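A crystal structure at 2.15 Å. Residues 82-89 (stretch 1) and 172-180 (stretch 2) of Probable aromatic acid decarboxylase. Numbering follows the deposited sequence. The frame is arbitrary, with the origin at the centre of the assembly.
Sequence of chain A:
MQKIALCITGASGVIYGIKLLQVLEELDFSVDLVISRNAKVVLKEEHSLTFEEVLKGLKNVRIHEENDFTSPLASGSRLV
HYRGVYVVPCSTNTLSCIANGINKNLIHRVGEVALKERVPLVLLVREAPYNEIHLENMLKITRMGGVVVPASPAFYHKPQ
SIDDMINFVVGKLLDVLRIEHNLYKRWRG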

# COMPACT_ATOMS: atom_id res chain seq x y z
N TYR A 82 26.17 9.40 -4.29
CA TYR A 82 25.33 8.85 -3.23
C TYR A 82 24.90 7.43 -3.56
O TYR A 82 24.80 7.06 -4.72
N ARG A 83 24.64 6.64 -2.53
CA ARG A 83 24.21 5.27 -2.73
C ARG A 83 22.75 5.22 -3.15
O ARG A 83 22.30 4.26 -3.77
N GLY A 84 22.00 6.27 -2.82
CA GLY A 84 20.60 6.31 -3.18
C GLY A 84 19.84 7.47 -2.56
O GLY A 84 20.34 8.16 -1.67
N VAL A 85 18.62 7.68 -3.04
CA VAL A 85 17.79 8.75 -2.53
C VAL A 85 16.45 8.21 -2.07
O VAL A 85 15.75 7.55 -2.84
N TYR A 86 16.12 8.48 -0.81
CA TYR A 86 14.85 8.06 -0.24
C TYR A 86 13.91 9.24 -0.10
O TYR A 86 14.34 10.35 0.25
N VAL A 87 12.64 9.01 -0.38
CA VAL A 87 11.59 10.01 -0.24
C VAL A 87 10.57 9.23 0.58
O VAL A 87 9.66 8.59 0.04
N VAL A 88 10.76 9.27 1.89
CA VAL A 88 9.94 8.54 2.85
C VAL A 88 9.42 9.40 4.00
O VAL A 88 10.20 9.87 4.83
N PRO A 89 8.11 9.65 4.04
CA PRO A 89 7.14 9.13 3.06
C PRO A 89 7.05 10.10 1.89
O PRO A 89 7.41 11.27 2.02
N LYS A 172 12.09 -3.19 4.30
CA LYS A 172 11.84 -3.33 2.88
C LYS A 172 12.56 -2.22 2.13
O LYS A 172 13.15 -2.45 1.07
N LEU A 173 12.52 -1.02 2.68
CA LEU A 173 13.18 0.13 2.06
C LEU A 173 14.68 -0.06 2.00
O LEU A 173 15.32 0.30 1.01
N LEU A 174 15.26 -0.61 3.06
CA LEU A 174 16.69 -0.84 3.08
C LEU A 174 17.08 -1.95 2.11
O LEU A 174 18.11 -1.87 1.45
N ASP A 175 16.25 -2.99 2.01
CA ASP A 175 16.53 -4.08 1.09
C ASP A 175 16.57 -3.59 -0.35
O ASP A 175 17.30 -4.13 -1.18
N VAL A 176 15.77 -2.56 -0.65
CA VAL A 176 15.75 -2.02 -2.00
C VAL A 176 17.15 -1.59 -2.42
O VAL A 176 17.55 -1.79 -3.57
N LEU A 177 17.91 -1.02 -1.50
CA LEU A 177 19.26 -0.58 -1.84
C LEU A 177 20.35 -1.54 -1.35
O LEU A 177 21.53 -1.18 -1.31
N ARG A 178 19.94 -2.75 -0.99
CA ARG A 178 20.87 -3.78 -0.52
C ARG A 178 21.66 -3.41 0.73
O ARG A 178 22.79 -3.87 0.91
N ILE A 179 21.09 -2.57 1.59
CA ILE A 179 21.78 -2.20 2.81
C ILE A 179 21.48 -3.24 3.88
O ILE A 179 20.32 -3.45 4.23
N GLU A 180 22.52 -3.91 4.37
CA GLU A 180 22.36 -4.95 5.39
C GLU A 180 21.79 -4.37 6.68
O GLU A 180 22.18 -3.28 7.11

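The contact joins a short strand to the last turn of a helix and the loop that follows it, and its polar logic is simple: two side chains of stretch 1 carry the donors, and backbone carbonyls of stretch 2 accept. The acceptors are one helical carbonyl, Leu173 O, and one loop carbonyl, Leu177 O.

The CA-to-CB bonds of Tyr86 and Val88 point toward stretch 2, while that of Val85 points away. Arg83, where the chain turns a corner, also points toward it. From the other side Leu173, Leu177 and Ile179 answer.

Arg83 is almost fully extended, with chi1, chi2 and chi3 all t, and this reach brings its guanidinium to the chain just past the helix. NH2 of Arg83 donates to O of Leu177 at 2.9 Å, and NE of Arg83 adds a weak hydrogen bond to the same Leu177 O at 3.3 Å, so one carbonyl is held by two donors of one side chain. O of Arg178 also lies 2.9 Å from Arg83 NH2. Both carbonyls sit at the edge of the guanidinium, near its plane, where the N-H groups point. One face is left for carbon: CG1 of Ile179 lies over it, 3.4 Å from Arg83 CZ. Ile179, chi1 m and chi2 t, thus covers the charged group while its own backbone N is satisfied by O of Leu174 at 3.1 Å.

Tyr86, with chi1 m and chi2 at 113°, supplies the second anchor. Its OH donates to O of Leu173 at 2.8 Å, with the carbonyl near the plane of the ring. That oxygen also receives a weak hydrogen bond from N of Val176 at 3.3 Å, so the phenol adds a shorter partner to an acceptor that, within this stretch, the helix uses only weakly. The polar tip is nevertheless surrounded by carbon: CD2 of Leu177 is 3.4 Å from Tyr86 OH, and CD2 of Leu174, whose CA-to-CB bond points away but whose end comes nearer, is 3.9 Å from the same OH.

The apolar packing fits around these anchors. CB of Leu173, on a side chain with chi1 m and chi2 t, lies 4.1 Å from CE2 of Tyr86, and CD1 of Leu173 meets CG2 of Val88, chi1 t, at 3.9 Å. Leu177 has chi1 off the wells at -92° and chi2 p; its CD2 approaches Tyr86 CZ to 3.5 Å and CA of Gly84 to 3.9 Å. Gly84 is part of this fit, because an ideal CB there would lie 2.4 Å from Leu177 CD2, a clash.

NH1 of Arg178 is used locally. With chi1 m and chi2 p, the end of this side chain leads away from stretch 1, and NH1 of Arg178 makes weak hydrogen bonds to O of Asp175 and O of Val176, both at 3.2 Å. The rule to read here is economical: long side chains bring donors to backbone carbonyls of the helix and the loop after it, and carbon packs around them.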

# COMPACT_ATOMS: atom_id res chain seq x y z
CB TYR A 82 24.09 9.72 -3.04
CG TYR A 82 24.36 11.06 -2.39
CD1 TYR A 82 23.83 11.35 -1.13
CD2 TYR A 82 25.14 12.02 -3.02
CE1 TYR A 82 24.08 12.57 -0.52
CE2 TYR A 82 25.40 13.25 -2.41
CZ TYR A 82 24.86 13.52 -1.16
OH TYR A 82 25.11 14.71 -0.53
CB ARG A 83 24.40 4.46 -1.44
CG ARG A 83 24.02 3.00 -1.58
CD ARG A 83 24.36 2.22 -0.33
NE ARG A 83 24.04 0.81 -0.48
CZ ARG A 83 24.44 -0.14 0.35
NH1 ARG A 83 25.19 0.17 1.41
NH2 ARG A 83 24.08 -1.40 0.15
CB VAL A 85 17.52 9.83 -3.59
CG1 VAL A 85 16.50 10.84 -3.06
CG2 VAL A 85 18.82 10.54 -3.94
CB TYR A 86 15.03 7.46 1.16
CG TYR A 86 15.65 6.08 1.20
CD1 TYR A 86 16.91 5.87 1.75
CD2 TYR A 86 14.95 4.97 0.72
CE1 TYR A 86 17.47 4.60 1.81
CE2 TYR A 86 15.50 3.69 0.78
CZ TYR A 86 16.76 3.52 1.33
OH TYR A 86 17.31 2.26 1.40
CB VAL A 87 10.99 10.44 -1.60
CG1 VAL A 87 9.86 11.43 -1.37
CG2 VAL A 87 12.08 11.08 -2.46
CB VAL A 88 10.76 7.38 3.46
CG1 VAL A 88 9.91 6.59 4.44
CG2 VAL A 88 11.30 6.47 2.34
CB PRO A 89 5.85 9.07 3.86
CG PRO A 89 5.96 10.29 4.73
CD PRO A 89 7.41 10.24 5.20
CB LYS A 172 10.33 -3.25 2.60
CG LYS A 172 9.63 -4.59 2.51
CD LYS A 172 10.07 -5.32 1.25
CE LYS A 172 9.29 -6.61 1.03
NZ LYS A 172 9.73 -7.31 -0.21
CB LEU A 173 12.83 1.39 2.83
CG LEU A 173 11.38 1.83 2.63
CD1 LEU A 173 11.00 2.86 3.68
CD2 LEU A 173 11.21 2.38 1.22
CB LEU A 174 17.16 -1.17 4.50
CG LEU A 174 17.18 0.07 5.42
CD1 LEU A 174 17.35 -0.36 6.87
CD2 LEU A 174 18.28 1.03 4.99
CB ASP A 175 15.48 -5.19 1.20
CG ASP A 175 15.57 -5.95 2.51
OD1 ASP A 175 16.64 -5.91 3.15
OD2 ASP A 175 14.56 -6.59 2.89
CB VAL A 176 14.80 -0.80 -2.11
CG1 VAL A 176 14.93 -0.16 -3.49
CG2 VAL A 176 13.37 -1.24 -1.86
CB LEU A 177 19.48 0.84 -1.30
CG LEU A 177 19.15 1.98 -2.28
CD1 LEU A 177 17.95 1.66 -3.15
CD2 LEU A 177 18.92 3.24 -1.47
CB ARG A 178 21.86 -4.15 -1.64
CG ARG A 178 21.34 -5.18 -2.62
CD ARG A 178 20.00 -4.78 -3.21
NE ARG A 178 19.54 -5.74 -4.22
CZ ARG A 178 18.30 -5.75 -4.71
NH1 ARG A 178 17.41 -4.86 -4.29
NH2 ARG A 178 17.96 -6.64 -5.63
CB ILE A 179 21.33 -0.81 3.30
CG1 ILE A 179 21.71 0.26 2.27
CG2 ILE A 179 21.97 -0.50 4.65
CD1 ILE A 179 21.33 1.67 2.67
CB GLU A 180 23.71 -5.63 5.68
CG GLU A 180 24.80 -4.71 6.24
CD GLU A 180 26.07 -5.45 6.65
OE1 GLU A 180 26.70 -6.08 5.78
OE2 GLU A 180 26.43 -5.40 7.85